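Local coordinates for protein erythrocyte binding antigen 140 (Plasmodium falciparum, PDB 4GF2) that probably binds a receptor on the host red-cell surface during invasion, the piece in this chain being a region with two Duffy-binding-like domains, at residues F59-N68 with W142-H153; F86-F94 with K164-E172. The protein carries 3 engineered substitutions. All blocks are in the same frame, centred on the assembly; numbering follows the deposited sequence.

Contact 1 (F59-N68 with W142-H153)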
loop_
_atom_site.group_PDB
_atom_site.type_symbol
_atom_site.label_atom_id
_atom_site.label_comp_id
_atom_site.label_asym_id
_atom_site.label_seq_id
_atom_site.Cartn_x
_atom_site.Cartn_y
_atom_site.Cartn_z
ATOM N N PHE A 59 56.530 5.251 0.973
ATOM C CA PHE A 59 55.257 4.799 0.425
ATOM C C PHE A 59 54.877 3.437 0.995
ATOM O O PHE A 59 53.716 3.192 1.316
ATOM C CB PHE A 59 55.308 4.722 -1.101
ATOM C CG PHE A 59 54.095 4.078 -1.707
ATOM C CD1 PHE A 59 52.928 4.801 -1.886
ATOM C CD2 PHE A 59 54.116 2.743 -2.080
ATOM C CE1 PHE A 59 51.803 4.207 -2.432
ATOM C CE2 PHE A 59 52.995 2.144 -2.629
ATOM C CZ PHE A 59 51.836 2.880 -2.805
ATOM N N LYS A 60 55.863 2.556 1.111
ATOM C CA LYS A 60 55.651 1.232 1.679
ATOM C C LYS A 60 55.224 1.358 3.134
ATOM O O LYS A 60 54.266 0.720 3.569
ATOM C CB LYS A 60 56.936 0.410 1.576
ATOM C CG LYS A 60 56.905 -0.918 2.314
ATOM C CD LYS A 60 55.808 -1.828 1.788
ATOM C CE LYS A 60 55.855 -3.199 2.450
ATOM N NZ LYS A 60 57.079 -3.972 2.085
ATOM N N GLU A 61 55.941 2.195 3.877
ATOM C CA GLU A 61 55.676 2.387 5.296
ATOM C C GLU A 61 54.260 2.897 5.531
ATOM O O GLU A 61 53.581 2.463 6.463
ATOM C CB GLU A 61 56.675 3.375 5.893
ATOM C CG GLU A 61 56.423 3.687 7.358
ATOM C CD GLU A 61 57.156 4.924 7.822
ATOM O OE1 GLU A 61 58.150 5.306 7.169
ATOM O OE2 GLU A 61 56.732 5.520 8.833
ATOM N N ILE A 62 53.819 3.824 4.687
ATOM C CA ILE A 62 52.487 4.401 4.816
ATOM C C ILE A 62 51.418 3.388 4.426
ATOM O O ILE A 62 50.312 3.394 4.969
ATOM C CB ILE A 62 52.330 5.664 3.946
ATOM C CG1 ILE A 62 53.320 6.745 4.393
ATOM C CG2 ILE A 62 50.902 6.191 4.016
ATOM C CD1 ILE A 62 53.169 7.169 5.847
ATOM N N PHE A 63 51.747 2.517 3.481
ATOM C CA PHE A 63 50.816 1.483 3.061
ATOM C C PHE A 63 50.636 0.500 4.208
ATOM O O PHE A 63 49.523 0.053 4.491
ATOM C CB PHE A 63 51.342 0.766 1.821
ATOM C CG PHE A 63 50.277 0.412 0.824
ATOM C CD1 PHE A 63 49.034 -0.034 1.237
ATOM C CD2 PHE A 63 50.524 0.529 -0.532
ATOM C CE1 PHE A 63 48.059 -0.358 0.313
ATOM C CE2 PHE A 63 49.556 0.207 -1.458
ATOM C CZ PHE A 63 48.324 -0.236 -1.037
ATOM N N LEU A 64 51.738 0.175 4.878
ATOM C CA LEU A 64 51.688 -0.731 6.017
ATOM C C LEU A 64 50.810 -0.144 7.116
ATOM O O LEU A 64 50.036 -0.857 7.760
ATOM C CB LEU A 64 53.095 -1.004 6.549
ATOM C CG LEU A 64 53.948 -1.948 5.699
ATOM C CD1 LEU A 64 55.411 -1.871 6.114
ATOM C CD2 LEU A 64 53.439 -3.380 5.811
ATOM N N ILE A 65 50.928 1.165 7.319
ATOM C CA ILE A 65 50.128 1.851 8.322
ATOM C C ILE A 65 48.651 1.819 7.954
ATOM O O ILE A 65 47.789 1.642 8.812
ATOM C CB ILE A 65 50.572 3.311 8.483
ATOM C CG1 ILE A 65 51.948 3.366 9.152
ATOM C CG2 ILE A 65 49.553 4.090 9.309
ATOM C CD1 ILE A 65 52.578 4.744 9.162
ATOM N N SER A 66 48.360 1.992 6.672
ATOM C CA SER A 66 46.982 2.026 6.210
ATOM C C SER A 66 46.265 0.695 6.449
ATOM O O SER A 66 45.169 0.673 7.001
ATOM C CB SER A 66 46.936 2.397 4.732
ATOM O OG SER A 66 47.439 3.705 4.534
ATOM N N VAL A 67 46.876 -0.414 6.042
ATOM C CA VAL A 67 46.222 -1.715 6.178
ATOM C C VAL A 67 46.061 -2.108 7.645
ATOM O O VAL A 67 45.008 -2.599 8.053
ATOM C CB VAL A 67 46.967 -2.839 5.414
ATOM C CG1 VAL A 67 47.004 -2.532 3.931
ATOM C CG2 VAL A 67 48.378 -3.048 5.963
ATOM N N ASN A 68 47.103 -1.878 8.435
ATOM C CA ASN A 68 47.078 -2.203 9.856
ATOM C C ASN A 68 46.037 -1.370 10.601
ATOM O O ASN A 68 45.378 -1.858 11.520
ATOM C CB ASN A 68 48.469 -1.992 10.463
ATOM C CG ASN A 68 48.504 -2.260 11.952
ATOM O OD1 ASN A 68 48.287 -1.361 12.758
ATOM N ND2 ASN A 68 48.783 -3.503 12.323
ATOM N N TRP A 142 54.547 -4.148 -8.272
ATOM C CA TRP A 142 54.856 -3.701 -6.922
ATOM C C TRP A 142 53.982 -4.439 -5.914
ATOM O O TRP A 142 54.466 -4.931 -4.895
ATOM C CB TRP A 142 54.651 -2.191 -6.797
ATOM C CG TRP A 142 55.032 -1.657 -5.453
ATOM C CD1 TRP A 142 56.228 -1.111 -5.100
ATOM C CD2 TRP A 142 54.211 -1.625 -4.278
ATOM N NE1 TRP A 142 56.206 -0.735 -3.779
ATOM C CE2 TRP A 142 54.980 -1.042 -3.250
ATOM C CE3 TRP A 142 52.906 -2.035 -3.993
ATOM C CZ2 TRP A 142 54.485 -0.860 -1.961
ATOM C CZ3 TRP A 142 52.417 -1.855 -2.714
ATOM C CH2 TRP A 142 53.204 -1.272 -1.713
ATOM N N TRP A 143 52.690 -4.526 -6.201
ATOM C CA TRP A 143 51.788 -5.250 -5.324
ATOM C C TRP A 143 52.253 -6.696 -5.185
ATOM O O TRP A 143 52.278 -7.246 -4.084
ATOM C CB TRP A 143 50.351 -5.199 -5.844
ATOM C CG TRP A 143 49.386 -5.802 -4.884
ATOM C CD1 TRP A 143 48.855 -7.057 -4.933
ATOM C CD2 TRP A 143 48.853 -5.185 -3.710
ATOM N NE1 TRP A 143 48.015 -7.256 -3.863
ATOM C CE2 TRP A 143 47.999 -6.121 -3.096
ATOM C CE3 TRP A 143 49.013 -3.929 -3.116
ATOM C CZ2 TRP A 143 47.308 -5.842 -1.923
ATOM C CZ3 TRP A 143 48.323 -3.653 -1.951
ATOM C CH2 TRP A 143 47.483 -4.606 -1.367
ATOM N N GLU A 144 52.632 -7.304 -6.305
ATOM C CA GLU A 144 53.083 -8.689 -6.304
ATOM C C GLU A 144 54.159 -8.911 -5.246
ATOM O O GLU A 144 54.114 -9.884 -4.493
ATOM C CB GLU A 144 53.632 -9.075 -7.681
ATOM C CG GLU A 144 52.795 -10.101 -8.427
ATOM C CD GLU A 144 52.748 -11.447 -7.725
ATOM O OE1 GLU A 144 53.807 -12.100 -7.610
ATOM O OE2 GLU A 144 51.649 -11.851 -7.290
ATOM N N LYS A 145 55.118 -7.995 -5.187
ATOM C CA LYS A 145 56.277 -8.164 -4.321
ATOM C C LYS A 145 56.007 -7.789 -2.864
ATOM O O LYS A 145 56.707 -8.247 -1.962
ATOM C CB LYS A 145 57.454 -7.354 -4.868
ATOM C CG LYS A 145 58.055 -7.969 -6.127
ATOM C CD LYS A 145 58.543 -6.923 -7.112
ATOM C CE LYS A 145 59.018 -7.579 -8.404
ATOM N NZ LYS A 145 59.442 -6.593 -9.435
ATOM N N ASN A 146 54.983 -6.975 -2.632
ATOM C CA ASN A 146 54.734 -6.445 -1.299
ATOM C C ASN A 146 53.484 -6.996 -0.620
ATOM O O ASN A 146 53.297 -6.804 0.579
ATOM C CB ASN A 146 54.653 -4.919 -1.358
ATOM C CG ASN A 146 55.995 -4.281 -1.641
ATOM O OD1 ASN A 146 56.793 -4.070 -0.733
ATOM N ND2 ASN A 146 56.255 -3.980 -2.908
ATOM N N LYS A 147 52.640 -7.686 -1.381
ATOM C CA LYS A 147 51.339 -8.114 -0.878
ATOM C C LYS A 147 51.446 -9.016 0.346
ATOM O O LYS A 147 50.726 -8.825 1.325
ATOM C CB LYS A 147 50.536 -8.820 -1.974
ATOM C CG LYS A 147 51.141 -10.121 -2.466
ATOM C CD LYS A 147 50.312 -10.703 -3.596
ATOM C CE LYS A 147 50.927 -11.970 -4.151
ATOM N NZ LYS A 147 50.016 -12.632 -5.120
ATOM N N ALA A 148 52.338 -9.999 0.290
ATOM C CA ALA A 148 52.484 -10.950 1.386
ATOM C C ALA A 148 52.778 -10.218 2.688
ATOM O O ALA A 148 52.177 -10.505 3.724
ATOM C CB ALA A 148 53.583 -11.941 1.080
ATOM N N ASN A 149 53.701 -9.265 2.629
ATOM C CA ASN A 149 54.060 -8.480 3.801
ATOM C C ASN A 149 52.930 -7.548 4.237
ATOM O O ASN A 149 52.702 -7.356 5.432
ATOM C CB ASN A 149 55.339 -7.685 3.532
ATOM C CG ASN A 149 55.693 -6.749 4.668
ATOM O OD1 ASN A 149 55.964 -5.568 4.453
ATOM N ND2 ASN A 149 55.679 -7.269 5.890
ATOM N N LEU A 150 52.219 -6.978 3.272
ATOM C CA LEU A 150 51.099 -6.094 3.575
ATOM C C LEU A 150 49.972 -6.850 4.283
ATOM O O LEU A 150 49.402 -6.364 5.261
ATOM C CB LEU A 150 50.571 -5.444 2.294
ATOM C CG LEU A 150 51.432 -4.331 1.688
ATOM C CD1 LEU A 150 50.923 -3.949 0.310
ATOM C CD2 LEU A 150 51.444 -3.115 2.594
ATOM N N TRP A 151 49.649 -8.038 3.787
ATOM C CA TRP A 151 48.603 -8.850 4.395
ATOM C C TRP A 151 49.003 -9.239 5.811
ATOM O O TRP A 151 48.261 -9.006 6.765
ATOM C CB TRP A 151 48.348 -10.103 3.563
ATOM C CG TRP A 151 47.488 -11.118 4.249
ATOM C CD1 TRP A 151 47.872 -12.349 4.694
ATOM C CD2 TRP A 151 46.098 -10.991 4.568
ATOM N NE1 TRP A 151 46.806 -12.997 5.267
ATOM C CE2 TRP A 151 45.705 -12.186 5.205
ATOM C CE3 TRP A 151 45.147 -9.982 4.382
ATOM C CZ2 TRP A 151 44.405 -12.402 5.653
ATOM C CZ3 TRP A 151 43.855 -10.197 4.830
ATOM C CH2 TRP A 151 43.495 -11.396 5.458
ATOM N N ASN A 152 50.187 -9.827 5.941
ATOM C CA ASN A 152 50.680 -10.257 7.239
ATOM C C ASN A 152 50.624 -9.149 8.282
ATOM O O ASN A 152 50.228 -9.386 9.422
ATOM C CB ASN A 152 52.106 -10.787 7.115
ATOM C CG ASN A 152 52.156 -12.168 6.502
ATOM O OD1 ASN A 152 51.177 -12.912 6.550
ATOM N ND2 ASN A 152 53.299 -12.524 5.927
ATOM N N HIS A 153 51.011 -7.940 7.888
ATOM C CA HIS A 153 51.053 -6.825 8.823
ATOM C C HIS A 153 49.649 -6.304 9.100
ATOM O O HIS A 153 49.362 -5.790 10.188
ATOM C CB HIS A 153 51.934 -5.703 8.282
ATOM C CG HIS A 153 52.026 -4.522 9.195
ATOM N ND1 HIS A 153 52.704 -4.560 10.394
ATOM C CD2 HIS A 153 51.518 -3.271 9.089
ATOM C CE1 HIS A 153 52.613 -3.381 10.986
ATOM N NE2 HIS A 153 51.900 -2.582 10.215
#
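K60 NZ is gripped by two asparagine oxygens of the facing helix. The shorter bond runs from K60 NZ to N146 OD1 at 2.8 Å, in the carbonyl plane and on a lone pair; the one to N149 OD1 is weak. The lysine chain leaves its helix with CG anti to the backbone N and bends at chi2 and chi4, which carries the ammonium across to the amides. N146 is itself held from behind, its ND2 giving a bond to W142 O, the carbonyl one turn earlier. That same ND2 sits over the centre of the W142 ring, 3.2 Å above its plane.

The opposite face of W142 takes the edge of F59 in a T-shaped pair, with planes at 68° and F59 CE2 3.4 Å from W142 CZ2. F63 lies nearly parallel to W142 but slid so far that the two rings barely overlap, and F63 CZ reaches W143 CZ3 at 3.5 Å. One turn farther along the helices, L64 CD2 and L150 CD2 meet at 3.8 Å.

Beyond them, N68 and H153 close the interface. N68 ND2 donates to H153 O at 3.2 Å, almost perfectly straight at 178°, while also bonding N157 OD1. The imidazole of H153 presents its edge to L64 O; N68 ND2 stands above one face, offset toward the rim, and N68 CB is 3.5 Å from H153 NE2.

F97 and F101 of helix 83-101 extend the aromatic core, and F123 adds a ring against F59. Two helices running the same general way, crossing at -41° with axes 8.8 Å apart, and joined by an aromatic cluster flanked by polar contacts, form part of the helical core of a Duffy-binding-like domain.

Contact 2 (F86-F94 with K164-E172). With GOL (glycerol), chain B.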
loop_
_atom_site.group_PDB
_atom_site.type_symbol
_atom_site.label_atom_id
_atom_site.label_comp_id
_atom_site.label_asym_id
_atom_site.label_seq_id
_atom_site.Cartn_x
_atom_site.Cartn_y
_atom_site.Cartn_z
ATOM N N PHE A 86 33.859 -9.866 10.828
ATOM C CA PHE A 86 35.157 -9.216 10.905
ATOM C C PHE A 86 36.149 -9.903 9.969
ATOM O O PHE A 86 36.938 -9.243 9.294
ATOM C CB PHE A 86 35.671 -9.244 12.344
ATOM C CG PHE A 86 37.071 -8.738 12.492
ATOM C CD1 PHE A 86 37.413 -7.469 12.054
ATOM C CD2 PHE A 86 38.046 -9.526 13.077
ATOM C CE1 PHE A 86 38.700 -6.999 12.188
ATOM C CE2 PHE A 86 39.337 -9.062 13.213
ATOM C CZ PHE A 86 39.666 -7.795 12.770
ATOM N N CYS A 87 36.096 -11.231 9.927
ATOM C CA CYS A 87 36.972 -12.001 9.053
ATOM C C CYS A 87 36.796 -11.590 7.596
ATOM O O CYS A 87 37.765 -11.270 6.911
ATOM C CB CYS A 87 36.693 -13.497 9.201
ATOM S SG CYS A 87 37.474 -14.514 7.920
ATOM N N ASN A 88 35.555 -11.605 7.124
ATOM C CA ASN A 88 35.273 -11.276 5.735
ATOM C C ASN A 88 35.622 -9.837 5.371
ATOM O O ASN A 88 36.067 -9.566 4.256
ATOM C CB ASN A 88 33.805 -11.560 5.416
ATOM C CG ASN A 88 33.476 -13.032 5.509
ATOM O OD1 ASN A 88 34.360 -13.879 5.421
ATOM N ND2 ASN A 88 32.205 -13.348 5.696
ATOM N N GLU A 89 35.430 -8.918 6.310
ATOM C CA GLU A 89 35.684 -7.510 6.036
ATOM C C GLU A 89 37.189 -7.225 5.998
ATOM O O GLU A 89 37.644 -6.383 5.222
ATOM C CB GLU A 89 34.951 -6.620 7.042
ATOM C CG GLU A 89 33.429 -6.745 6.930
ATOM C CD GLU A 89 32.659 -5.721 7.751
ATOM O OE1 GLU A 89 33.277 -4.793 8.302
ATOM O OE2 GLU A 89 31.419 -5.841 7.832
ATOM N N LEU A 90 37.962 -7.938 6.814
ATOM C CA LEU A 90 39.417 -7.860 6.728
ATOM C C LEU A 90 39.849 -8.215 5.316
ATOM O O LEU A 90 40.604 -7.486 4.675
ATOM C CB LEU A 90 40.085 -8.831 7.703
ATOM C CG LEU A 90 40.330 -8.367 9.137
ATOM C CD1 LEU A 90 40.853 -9.529 9.949
ATOM C CD2 LEU A 90 41.309 -7.197 9.194
ATOM N N ARG A 91 39.355 -9.352 4.842
ATOM C CA ARG A 91 39.751 -9.887 3.553
ATOM C C ARG A 91 39.290 -8.971 2.428
ATOM O O ARG A 91 40.055 -8.662 1.512
ATOM C CB ARG A 91 39.171 -11.295 3.370
ATOM C CG ARG A 91 39.578 -12.273 4.472
ATOM C CD ARG A 91 38.831 -13.597 4.375
ATOM N NE ARG A 91 39.228 -14.354 3.192
ATOM C CZ ARG A 91 40.344 -15.072 3.102
ATOM N NH1 ARG A 91 41.191 -15.138 4.126
ATOM N NH2 ARG A 91 40.620 -15.719 1.982
ATOM N N ASN A 92 38.041 -8.526 2.504
ATOM C CA ASN A 92 37.473 -7.716 1.435
ATOM C C ASN A 92 38.105 -6.339 1.360
ATOM O O ASN A 92 38.201 -5.754 0.285
ATOM C CB ASN A 92 35.961 -7.608 1.592
ATOM C CG ASN A 92 35.265 -8.908 1.288
ATOM O OD1 ASN A 92 35.847 -9.798 0.670
ATOM N ND2 ASN A 92 34.016 -9.029 1.711
ATOM N N SER A 93 38.547 -5.820 2.498
ATOM C CA SER A 93 39.233 -4.538 2.489
ATOM C C SER A 93 40.637 -4.690 1.928
ATOM O O SER A 93 41.120 -3.806 1.221
ATOM C CB SER A 93 39.269 -3.914 3.879
ATOM O OG SER A 93 38.092 -3.159 4.103
ATOM N N PHE A 94 41.293 -5.807 2.235
ATOM C CA PHE A 94 42.619 -6.059 1.680
ATOM C C PHE A 94 42.535 -6.097 0.159
ATOM O O PHE A 94 43.403 -5.575 -0.541
ATOM C CB PHE A 94 43.199 -7.372 2.197
ATOM C CG PHE A 94 44.550 -7.704 1.621
ATOM C CD1 PHE A 94 45.686 -7.052 2.066
ATOM C CD2 PHE A 94 44.681 -8.665 0.635
ATOM C CE1 PHE A 94 46.925 -7.351 1.542
ATOM C CE2 PHE A 94 45.921 -8.967 0.106
ATOM C CZ PHE A 94 47.043 -8.313 0.565
ATOM N N LYS A 164 41.683 -19.847 12.006
ATOM C CA LYS A 164 42.984 -20.180 11.446
ATOM C C LYS A 164 42.983 -19.946 9.936
ATOM O O LYS A 164 43.920 -19.372 9.383
ATOM C CB LYS A 164 43.324 -21.638 11.767
ATOM C CG LYS A 164 44.545 -22.194 11.063
ATOM C CD LYS A 164 44.677 -23.685 11.343
ATOM C CE LYS A 164 45.851 -24.309 10.602
ATOM N NZ LYS A 164 45.932 -25.780 10.838
ATOM N N GLU A 165 41.904 -20.363 9.286
ATOM C CA GLU A 165 41.826 -20.359 7.829
ATOM C C GLU A 165 41.647 -18.949 7.266
ATOM O O GLU A 165 41.959 -18.699 6.101
ATOM C CB GLU A 165 40.703 -21.282 7.330
ATOM C CG GLU A 165 39.598 -21.588 8.343
ATOM C CD GLU A 165 40.015 -22.619 9.388
ATOM O OE1 GLU A 165 39.519 -22.547 10.530
ATOM O OE2 GLU A 165 40.840 -23.498 9.064
ATOM N N CYS A 166 41.167 -18.024 8.089
ATOM C CA CYS A 166 40.986 -16.649 7.634
ATOM C C CYS A 166 42.314 -15.895 7.538
ATOM O O CYS A 166 42.387 -14.829 6.924
ATOM C CB CYS A 166 40.024 -15.894 8.552
ATOM S SG CYS A 166 39.495 -14.293 7.873
ATOM N N ALA A 167 43.362 -16.455 8.136
ATOM C CA ALA A 167 44.674 -15.820 8.131
ATOM C C ALA A 167 45.422 -16.063 6.820
ATOM O O ALA A 167 46.490 -15.490 6.595
ATOM C CB ALA A 167 45.499 -16.312 9.306
ATOM N N ILE A 168 44.872 -16.916 5.958
ATOM C CA ILE A 168 45.474 -17.156 4.649
ATOM C C ILE A 168 45.136 -16.005 3.710
ATOM O O ILE A 168 43.966 -15.691 3.503
ATOM C CB ILE A 168 44.993 -18.482 4.012
ATOM C CG1 ILE A 168 45.264 -19.666 4.942
ATOM C CG2 ILE A 168 45.676 -18.714 2.667
ATOM C CD1 ILE A 168 46.716 -19.826 5.314
ATOM N N ILE A 169 46.168 -15.389 3.141
ATOM C CA ILE A 169 45.991 -14.273 2.219
ATOM C C ILE A 169 44.895 -14.581 1.197
ATOM O O ILE A 169 44.845 -15.680 0.653
ATOM C CB ILE A 169 47.309 -13.941 1.487
ATOM C CG1 ILE A 169 47.173 -12.640 0.699
ATOM C CG2 ILE A 169 47.723 -15.080 0.563
ATOM C CD1 ILE A 169 48.495 -12.130 0.162
ATOM N N PRO A 170 43.998 -13.613 0.951
ATOM C CA PRO A 170 42.885 -13.827 0.020
ATOM C C PRO A 170 43.354 -14.039 -1.413
ATOM O O PRO A 170 44.283 -13.369 -1.863
ATOM C CB PRO A 170 42.085 -12.520 0.119
ATOM C CG PRO A 170 42.516 -11.887 1.389
ATOM C CD PRO A 170 43.937 -12.282 1.576
ATOM N N ALA A 171 42.721 -14.969 -2.119
ATOM C CA ALA A 171 43.006 -15.160 -3.534
ATOM C C ALA A 171 42.640 -13.886 -4.284
ATOM O O ALA A 171 41.744 -13.148 -3.877
ATOM C CB ALA A 171 42.228 -16.348 -4.087
ATOM N N GLU A 172 43.348 -13.636 -5.377
ATOM C CA GLU A 172 43.118 -12.455 -6.196
ATOM C C GLU A 172 41.970 -12.689 -7.169
ATOM O O GLU A 172 41.954 -13.679 -7.896
ATOM C CB GLU A 172 44.399 -12.097 -6.952
ATOM C CG GLU A 172 45.538 -11.699 -6.025
ATOM C CD GLU A 172 46.865 -11.559 -6.736
ATOM O OE1 GLU A 172 46.935 -11.879 -7.941
ATOM O OE2 GLU A 172 47.842 -11.127 -6.087
HETATM C C1 GOL B . 37.416 -12.194 -0.200
HETATM O O1 GOL B . 38.404 -11.193 -0.325
HETATM C C2 GOL B . 37.846 -13.488 -0.890
HETATM O O2 GOL B . 38.273 -14.420 0.082
HETATM C C3 GOL B . 38.981 -13.234 -1.878
HETATM O O3 GOL B . 39.115 -14.327 -2.763
HETATM O O HOH W 1 42.664 -17.154 1.235
HETATM O O HOH W 2 40.216 -16.408 -1.059
#
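A disulfide of the Duffy-binding-like domain ties helix 83-101 to the loop between helices 132-155 and 175-202. C87 SG and C166 SG are bonded at 2.0 Å with a chi3 of 108°, and both sulfurs stand anti to their own backbone N.

One turn along the helix, R91 passes beside this bridge, R91 CD lying 3.6 Å from C166 SG, and turns the edge of its guanidinium to the loop carbonyls. R91 NH1 donates to I168 O at 2.9 Å, in the carbonyl plane although the oxygen is tilted from the guanidinium plane; a weaker bond goes from NH1 to C166 O. P170 covers one face of the group. At its edge NE and NH2 share O2 of a glycerol, probably from the crystallisation liquor, and R91 NH2 also gives a 2.6 Å bond to water 1, which in turn donates a hydrogen bond to I169 O. The two carbonyls on NH1 and the water on NH2 should hold the planar group in its rotation, and it brings together the carbonyls of C166 and I168 and, through water 1, that of I169.

Beyond the arginine, the F94 ring packs against I169 CG1 and P170, with F94 CD2 3.8 Å from P170 CD, while W151 of helix 132-155 meets F94 edge-to-face. Covalent bridge, arginine-to-carbonyl bonds and proline–aromatic packing together fasten an irregular connection to a helix, an arrangement characteristic of this disulfide-rich, mostly helical Duffy-binding-like fold.

The centres of contacts 1 and 2 lie about 14 Å apart in one Duffy-binding-like domain, and their segments alternate along the chain. Helix 132-155 joins them: while one side of it meets 59-68 in contact 1, W151 and K147 turn to the loop of contact 2. K147 NZ makes a salt bridge of 2.8 Å with E172 OE2, and W151 NE1 probably donates to A167 O, also at 2.8 Å. W151 CZ2 packs 3.4 Å from C166 O, next to the disulfide. F94 of contact 2 also meets the W143 ring, extending the aromatic cluster of contact 1 toward the cysteine-bridged loop.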